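Local atomic coordinates of enolase from the environmental genome shotgun sequencing of the Sargasso Sea (PDB entry 2QGY), a protein that is of unknown function but binds magnesium and, as an enolase-superfamily member, probably abstracts a proton beside a substrate carboxylate. Residues E48-A53 with L112-G117; E52-N57 with N273-G278; G166-Y171 with D193-M198. One frame throughout, in Å; residues are numbered along the deposited sequence.

The three contacts run from the N-terminal domain across the interface to a pair of barrel strands on the other side of the chain's centre from contact 1. Contact 1 and contact 2 share strand 48-53, an edge strand of the antiparallel sheet: its start packs on helix 99-120 within the N-terminal domain, and its end, about 15 Å on between contact centres, meets the barrel loop 273-278. Contact 3 pairs two neighbouring barrel strands and lies, in sequence, between the two halves of contact 2; its centre is about 23 Å from contact 2 and 32 Å from contact 1. Contacts 2 and 3 thus approach the magnesium site from different parts of the barrel.

Contact 1 (E48-A53 with L112-G117); sequences EGWGEA and LWDISG
Asp114 reaches from helix 99-120 to the backbone of Gly49 and Trp50, and its side chain carries the polar part of the contact. CB comes first, 3.9 Å from Gly49 CA. With CG anti to the backbone N (chi1 -170°), the carboxylate is carried out to the strand, and CG lies 3.7 Å from Trp50 N. At the tip, OD2 accepts a hydrogen bond from Trp50 N at 2.9 Å, through its anti lone pair, the one turned away from OD1; the N-H points at it with an angle of 156°. The same oxygen lies in the plane of the indole, at its edge, 3.7 Å from Trp50 CD1. OD1 is taken by Leu360 N, and OD2 also pairs with Lys118 NZ, which would probably favour the ionised acid in this buried place. Aspartate suits it: short enough to fit between helix and strand, yet able to serve several donors.

Gly49 lets the helix come close. Having no CB, it allows Ile115 CG1 to approach to 3.5 Å from Gly49 CA, on the side facing the helix. Ile115 gets there with CG1 beside the backbone N, and its CD1 lies over the same patch, 3.8 Å from Gly49 N. The two backbones are nearest here, 4.8 Å between Gly49 CA and Ile115 CA.

Strand and helix run roughly antiparallel, at 147°, with their axes 6.1 Å apart. One edge of strand 48-53 is bonded to strand 37-43, while the indole of Trp50 meets the ring of Trp19. Helix 99-120 is backed in turn by helices 82-93 and 124-128, through Leu112, Trp113 and Ser116.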
# COMPACT_ATOMS: atom_id res chain seq x y z
N GLU A 48 -7.15 -29.04 1.81
CA GLU A 48 -5.94 -28.23 1.70
C GLU A 48 -6.08 -27.24 0.56
O GLU A 48 -6.54 -27.60 -0.53
CB GLU A 48 -4.73 -29.12 1.40
CG GLU A 48 -4.36 -30.08 2.51
CD GLU A 48 -3.03 -30.79 2.24
OE1 GLU A 48 -2.68 -31.00 1.06
OE2 GLU A 48 -2.35 -31.17 3.22
N GLY A 49 -5.71 -26.00 0.83
CA GLY A 49 -5.69 -24.99 -0.25
C GLY A 49 -4.35 -24.28 -0.30
O GLY A 49 -3.82 -23.89 0.73
N TRP A 50 -3.88 -24.04 -1.52
CA TRP A 50 -2.60 -23.38 -1.75
C TRP A 50 -2.79 -21.96 -2.28
O TRP A 50 -3.65 -21.73 -3.14
CB TRP A 50 -1.80 -24.17 -2.77
CG TRP A 50 -1.31 -25.47 -2.25
CD1 TRP A 50 -1.95 -26.68 -2.31
CD2 TRP A 50 -0.05 -25.71 -1.62
NE1 TRP A 50 -1.17 -27.66 -1.73
CE2 TRP A 50 0.00 -27.09 -1.30
CE3 TRP A 50 1.04 -24.88 -1.29
CZ2 TRP A 50 1.12 -27.67 -0.67
CZ3 TRP A 50 2.15 -25.45 -0.65
CH2 TRP A 50 2.18 -26.84 -0.34
N GLY A 51 -1.97 -21.05 -1.75
CA GLY A 51 -1.97 -19.63 -2.13
C GLY A 51 -0.53 -19.18 -2.30
O GLY A 51 0.42 -19.86 -1.89
N GLU A 52 -0.38 -18.01 -2.91
CA GLU A 52 0.93 -17.42 -3.10
C GLU A 52 0.72 -15.91 -3.06
O GLU A 52 -0.25 -15.43 -3.62
CB GLU A 52 1.53 -17.83 -4.44
CG GLU A 52 2.96 -17.26 -4.64
CD GLU A 52 3.81 -17.92 -5.71
OE1 GLU A 52 3.41 -18.93 -6.37
OE2 GLU A 52 4.94 -17.41 -5.91
N ALA A 53 1.58 -15.20 -2.33
CA ALA A 53 1.54 -13.73 -2.22
C ALA A 53 2.61 -13.15 -3.11
O ALA A 53 3.70 -13.72 -3.23
CB ALA A 53 1.83 -13.28 -0.78
N LEU A 112 -8.40 -20.15 -0.56
CA LEU A 112 -9.82 -20.44 -0.36
C LEU A 112 -10.50 -20.86 -1.68
O LEU A 112 -11.40 -21.72 -1.69
CB LEU A 112 -10.53 -19.27 0.32
CG LEU A 112 -10.07 -18.82 1.72
CD1 LEU A 112 -10.92 -17.71 2.26
CD2 LEU A 112 -10.00 -19.99 2.77
N TRP A 113 -10.06 -20.27 -2.79
CA TRP A 113 -10.54 -20.69 -4.11
C TRP A 113 -10.12 -22.12 -4.43
O TRP A 113 -10.91 -22.87 -5.03
CB TRP A 113 -10.04 -19.76 -5.22
CG TRP A 113 -10.87 -18.50 -5.36
CD1 TRP A 113 -10.52 -17.25 -4.94
CD2 TRP A 113 -12.18 -18.37 -5.96
NE1 TRP A 113 -11.52 -16.34 -5.25
CE2 TRP A 113 -12.55 -17.00 -5.86
CE3 TRP A 113 -13.06 -19.27 -6.57
CZ2 TRP A 113 -13.77 -16.52 -6.33
CZ3 TRP A 113 -14.28 -18.79 -7.04
CH2 TRP A 113 -14.62 -17.43 -6.92
N ASP A 114 -8.89 -22.48 -4.07
CA ASP A 114 -8.37 -23.83 -4.31
C ASP A 114 -9.27 -24.80 -3.53
O ASP A 114 -9.75 -25.83 -4.06
CB ASP A 114 -6.92 -23.89 -3.80
CG ASP A 114 -6.18 -25.19 -4.22
OD1 ASP A 114 -6.56 -25.80 -5.24
OD2 ASP A 114 -5.20 -25.57 -3.55
N ILE A 115 -9.47 -24.47 -2.26
CA ILE A 115 -10.33 -25.28 -1.35
C ILE A 115 -11.73 -25.41 -1.96
O ILE A 115 -12.26 -26.52 -2.09
CB ILE A 115 -10.38 -24.67 0.06
CG1 ILE A 115 -9.03 -24.92 0.75
CG2 ILE A 115 -11.58 -25.28 0.93
CD1 ILE A 115 -8.72 -24.01 1.94
N SER A 116 -12.31 -24.28 -2.35
CA SER A 116 -13.65 -24.26 -2.97
C SER A 116 -13.73 -25.14 -4.21
O SER A 116 -14.73 -25.87 -4.40
CB SER A 116 -14.08 -22.82 -3.26
OG SER A 116 -14.25 -22.17 -2.02
N GLY A 117 -12.70 -25.10 -5.03
CA GLY A 117 -12.59 -25.99 -6.19
C GLY A 117 -12.57 -27.46 -5.78
O GLY A 117 -13.22 -28.31 -6.43

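Contact 2 (E52-N57 with N273-G278); sequences EAFSIN and NPDISG
The phenyl ring of Phe54 and the carboxylate of Asp275 are the flat groups that meet, their side chains crossing at about a right angle and their planes 49° apart. Asp275 OD1 approaches the ring obliquely, nearest to Phe54 CD1 at 3.4 Å, while OD2 lies 3.6 Å from Phe54 CB. Anti placement of Phe54 CG to its backbone N (chi1 173°) carries the ring across the acid. The carboxylate is itself held by several donors: OD1 accepts from His302 ND1, and OD2 from Asn305 ND2 and, within its own loop, from Ser277 N at 2.8 Å. This last bond closes an Asx turn, a role for which the short side chain of aspartate is well suited.

The loop 273-278 follows strand 271-272 of the C-terminal barrel, and residues 52-57 lead out of strand 48-53, at the edge of the N-terminal sheet, so the contact ties the two domains together, as in the enolase superfamily, where the N-terminal domain covers the mouth of the barrel. The Asp275 side chain is about 9 Å from the magnesium ion.

Two hydrogen bonds cross, one from a side chain and one between backbones. Ser277 OG gives its proton to Glu52 O at 2.9 Å, and Phe54 N gives one to Ser277 O, also at 2.9 Å; in each the donor sits above the carbonyl plane. Ser277 OG is bonded to Ser310 OG as well, so a small hydroxyl serves both domains. Glu52 turns its carboxylate to Ser306 and Ser310 N. Gly278, without a side chain, allows its CA to within 3.9 Å of Phe54 CB.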
# COMPACT_ATOMS: atom_id res chain seq x y z
N GLU A 52 -0.38 -18.01 -2.91
CA GLU A 52 0.93 -17.42 -3.10
C GLU A 52 0.72 -15.91 -3.06
O GLU A 52 -0.25 -15.43 -3.62
CB GLU A 52 1.53 -17.83 -4.44
CG GLU A 52 2.96 -17.26 -4.64
CD GLU A 52 3.81 -17.92 -5.71
OE1 GLU A 52 3.41 -18.93 -6.37
OE2 GLU A 52 4.94 -17.41 -5.91
N ALA A 53 1.58 -15.20 -2.33
CA ALA A 53 1.54 -13.73 -2.22
C ALA A 53 2.61 -13.15 -3.11
O ALA A 53 3.70 -13.72 -3.23
CB ALA A 53 1.83 -13.28 -0.78
N PHE A 54 2.30 -12.00 -3.72
CA PHE A 54 3.32 -11.30 -4.48
C PHE A 54 4.37 -10.76 -3.50
O PHE A 54 4.06 -9.93 -2.66
CB PHE A 54 2.71 -10.20 -5.35
CG PHE A 54 3.75 -9.37 -5.99
CD1 PHE A 54 4.46 -9.87 -7.07
CD2 PHE A 54 4.08 -8.14 -5.47
CE1 PHE A 54 5.45 -9.12 -7.68
CE2 PHE A 54 5.11 -7.36 -6.07
CZ PHE A 54 5.79 -7.87 -7.16
N SER A 55 5.59 -11.24 -3.60
CA SER A 55 6.60 -10.89 -2.58
C SER A 55 7.40 -9.66 -2.97
O SER A 55 7.61 -9.39 -4.15
CB SER A 55 7.56 -12.06 -2.31
OG SER A 55 8.35 -12.27 -3.44
N ILE A 56 7.85 -8.90 -1.96
CA ILE A 56 8.47 -7.59 -2.19
C ILE A 56 9.70 -7.56 -1.31
O ILE A 56 9.63 -7.97 -0.15
CB ILE A 56 7.53 -6.40 -1.86
CG1 ILE A 56 6.15 -6.60 -2.51
CG2 ILE A 56 8.15 -5.09 -2.38
CD1 ILE A 56 5.05 -5.59 -2.03
N ASN A 57 10.82 -7.16 -1.89
CA ASN A 57 12.12 -7.20 -1.20
C ASN A 57 12.05 -6.48 0.14
O ASN A 57 11.51 -5.38 0.23
CB ASN A 57 13.21 -6.60 -2.12
CG ASN A 57 14.64 -6.95 -1.70
OD1 ASN A 57 15.59 -6.29 -2.14
ND2 ASN A 57 14.80 -7.96 -0.84
N ASN A 273 -2.23 -4.65 -16.05
CA ASN A 273 -1.45 -5.82 -15.66
C ASN A 273 -1.27 -5.90 -14.12
O ASN A 273 -0.16 -6.02 -13.65
CB ASN A 273 -0.11 -5.88 -16.42
CG ASN A 273 0.87 -4.78 -15.98
OD1 ASN A 273 0.46 -3.71 -15.52
ND2 ASN A 273 2.17 -5.07 -16.06
N PRO A 274 -2.37 -5.89 -13.35
CA PRO A 274 -2.21 -6.10 -11.90
C PRO A 274 -1.55 -7.49 -11.72
O PRO A 274 -1.74 -8.40 -12.56
CB PRO A 274 -3.65 -6.14 -11.37
CG PRO A 274 -4.48 -6.60 -12.54
CD PRO A 274 -3.79 -5.89 -13.75
N ASP A 275 -0.82 -7.67 -10.62
CA ASP A 275 -0.20 -8.99 -10.40
C ASP A 275 -1.27 -9.94 -9.86
O ASP A 275 -2.14 -9.56 -9.07
CB ASP A 275 0.97 -8.90 -9.42
CG ASP A 275 1.77 -10.21 -9.33
OD1 ASP A 275 2.79 -10.36 -10.04
OD2 ASP A 275 1.36 -11.11 -8.56
N ILE A 276 -1.25 -11.16 -10.37
CA ILE A 276 -2.23 -12.17 -9.97
C ILE A 276 -2.29 -12.39 -8.44
O ILE A 276 -3.35 -12.75 -7.86
CB ILE A 276 -1.92 -13.51 -10.72
CG1 ILE A 276 -3.03 -14.55 -10.45
CG2 ILE A 276 -0.49 -14.06 -10.33
CD1 ILE A 276 -4.44 -14.20 -11.02
N SER A 277 -1.14 -12.21 -7.80
CA SER A 277 -0.98 -12.48 -6.38
C SER A 277 -0.78 -11.17 -5.61
O SER A 277 -0.38 -11.16 -4.45
CB SER A 277 0.22 -13.38 -6.18
OG SER A 277 -0.16 -14.72 -6.47
N GLY A 278 -1.08 -10.04 -6.27
CA GLY A 278 -0.90 -8.75 -5.62
C GLY A 278 -2.11 -7.85 -5.63
O GLY A 278 -2.13 -6.84 -4.92

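Contact 3 (G166-Y171 with D193-M198)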
# COMPACT_ATOMS: atom_id res chain seq x y z
N GLY A 166 4.20 -16.96 -27.21
CA GLY A 166 3.27 -16.04 -27.88
C GLY A 166 3.81 -14.64 -28.05
O GLY A 166 3.18 -13.81 -28.69
N GLY A 167 4.99 -14.38 -27.46
CA GLY A 167 5.56 -13.04 -27.42
C GLY A 167 6.78 -13.01 -26.53
O GLY A 167 7.01 -13.94 -25.77
N ILE A 168 7.59 -11.96 -26.65
CA ILE A 168 8.73 -11.77 -25.74
C ILE A 168 8.67 -10.34 -25.22
O ILE A 168 8.48 -9.38 -26.00
CB ILE A 168 10.10 -12.04 -26.44
CG1 ILE A 168 10.24 -13.53 -26.75
CG2 ILE A 168 11.28 -11.59 -25.56
CD1 ILE A 168 11.42 -13.89 -27.67
N LYS A 169 8.79 -10.18 -23.90
CA LYS A 169 8.88 -8.85 -23.30
C LYS A 169 10.31 -8.51 -22.89
O LYS A 169 10.95 -9.28 -22.20
CB LYS A 169 7.89 -8.68 -22.13
CG LYS A 169 7.84 -7.26 -21.64
CD LYS A 169 6.72 -6.98 -20.64
CE LYS A 169 6.94 -7.70 -19.28
NZ LYS A 169 5.71 -7.60 -18.39
N ILE A 170 10.83 -7.38 -23.37
CA ILE A 170 12.16 -6.91 -23.00
C ILE A 170 12.14 -5.58 -22.25
O ILE A 170 11.10 -4.89 -22.21
CB ILE A 170 13.07 -6.78 -24.25
CG1 ILE A 170 12.43 -5.80 -25.24
CG2 ILE A 170 13.28 -8.17 -24.92
CD1 ILE A 170 13.34 -5.33 -26.34
N TYR A 171 13.28 -5.22 -21.66
CA TYR A 171 13.43 -3.99 -20.91
C TYR A 171 14.49 -3.14 -21.61
O TYR A 171 15.69 -3.27 -21.31
CB TYR A 171 13.83 -4.28 -19.46
CG TYR A 171 12.74 -4.92 -18.62
CD1 TYR A 171 12.12 -4.21 -17.58
CD2 TYR A 171 12.34 -6.22 -18.85
CE1 TYR A 171 11.09 -4.81 -16.80
CE2 TYR A 171 11.33 -6.82 -18.08
CZ TYR A 171 10.71 -6.09 -17.08
OH TYR A 171 9.72 -6.71 -16.31
N ASP A 193 9.53 -10.12 -37.85
CA ASP A 193 8.54 -9.04 -37.79
C ASP A 193 7.17 -9.45 -37.25
O ASP A 193 6.36 -8.58 -36.92
CB ASP A 193 8.38 -8.37 -39.17
CG ASP A 193 9.60 -7.59 -39.59
OD1 ASP A 193 10.14 -6.82 -38.77
OD2 ASP A 193 10.02 -7.75 -40.75
N GLU A 194 6.92 -10.75 -37.16
CA GLU A 194 5.58 -11.22 -36.80
C GLU A 194 5.38 -11.36 -35.29
O GLU A 194 4.24 -11.22 -34.81
CB GLU A 194 5.24 -12.51 -37.53
CG GLU A 194 4.87 -12.27 -39.00
CD GLU A 194 5.68 -13.12 -39.99
OE1 GLU A 194 6.44 -14.03 -39.57
OE2 GLU A 194 5.55 -12.85 -41.21
N LEU A 195 6.46 -11.61 -34.55
CA LEU A 195 6.33 -11.95 -33.13
C LEU A 195 5.98 -10.74 -32.28
O LEU A 195 6.61 -9.69 -32.37
CB LEU A 195 7.60 -12.62 -32.58
CG LEU A 195 7.49 -13.22 -31.16
CD1 LEU A 195 6.57 -14.47 -31.10
CD2 LEU A 195 8.87 -13.52 -30.56
N PRO A 196 4.94 -10.89 -31.45
CA PRO A 196 4.70 -9.82 -30.47
C PRO A 196 5.95 -9.51 -29.67
O PRO A 196 6.54 -10.41 -29.06
CB PRO A 196 3.58 -10.39 -29.61
CG PRO A 196 2.81 -11.27 -30.58
CD PRO A 196 3.89 -11.93 -31.39
N LEU A 197 6.40 -8.25 -29.73
CA LEU A 197 7.52 -7.81 -28.95
C LEU A 197 7.00 -6.73 -28.00
O LEU A 197 6.67 -5.62 -28.41
CB LEU A 197 8.66 -7.26 -29.83
CG LEU A 197 9.87 -6.65 -29.13
CD1 LEU A 197 10.62 -7.71 -28.28
CD2 LEU A 197 10.81 -6.03 -30.18
N MET A 198 6.93 -7.07 -26.72
CA MET A 198 6.53 -6.06 -25.73
C MET A 198 7.70 -5.38 -25.03
O MET A 198 8.76 -5.97 -24.83
CB MET A 198 5.46 -6.55 -24.74
CG MET A 198 5.02 -7.99 -24.71
SD MET A 198 4.71 -9.08 -26.12
CE MET A 198 3.23 -9.93 -25.69
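Ile168 and Lys169 pair in parallel with Leu197 and Met198, and Ile170 N supplies the last of three backbone hydrogen bonds. Pro196 O receives Ile168 N at 3.1 Å. Ile168 O then receives Met198 N, and Met198 O receives Ile170 N, both at 2.9 Å; one strand thus answers the other alternately. Lys169 CA adds a weaker C-H contact to Met198 O at 3.3 Å.

Side chains divide by face. On one, Leu195 CD2 meets Ile168 CD1 at 3.9 Å, and Leu197 CD1 lies 4.0 Å from Ile170 CG1, which sits between its backbone N and carbonyl carbon (chi1 59°) and so is turned back toward the leucine. Branched aliphatic residues fit here, since helix 177-191 packs on Ile168 and Leu197 through Val191 and Val187. On the other face Met198 CG lies 3.9 Å from Lys169 CB, and the bent thioether folds back over the strand, bringing SD to Ile168 O. Its methyl ends near Gly167, which has no side chain, although the methionine torsions are unusual and its end is less certain.

The lysine then runs on, bent at chi3, to a polar end well beyond the pair: NZ bonds Tyr139 OH and forms salt bridges with Glu226 and Glu328. Glu226 is also a magnesium ligand, together with Asp200, which follows on strand 197-200, and Glu252; the Lys169 side chain is about 4 Å from the metal. Strand 168-170, helix 177-191 and strand 197-200 make one beta-alpha-beta crossover of the TIM barrel, and the lysine and metal ligands at the C-terminal ends of the barrel strands mark the site characteristic of the enolase superfamily.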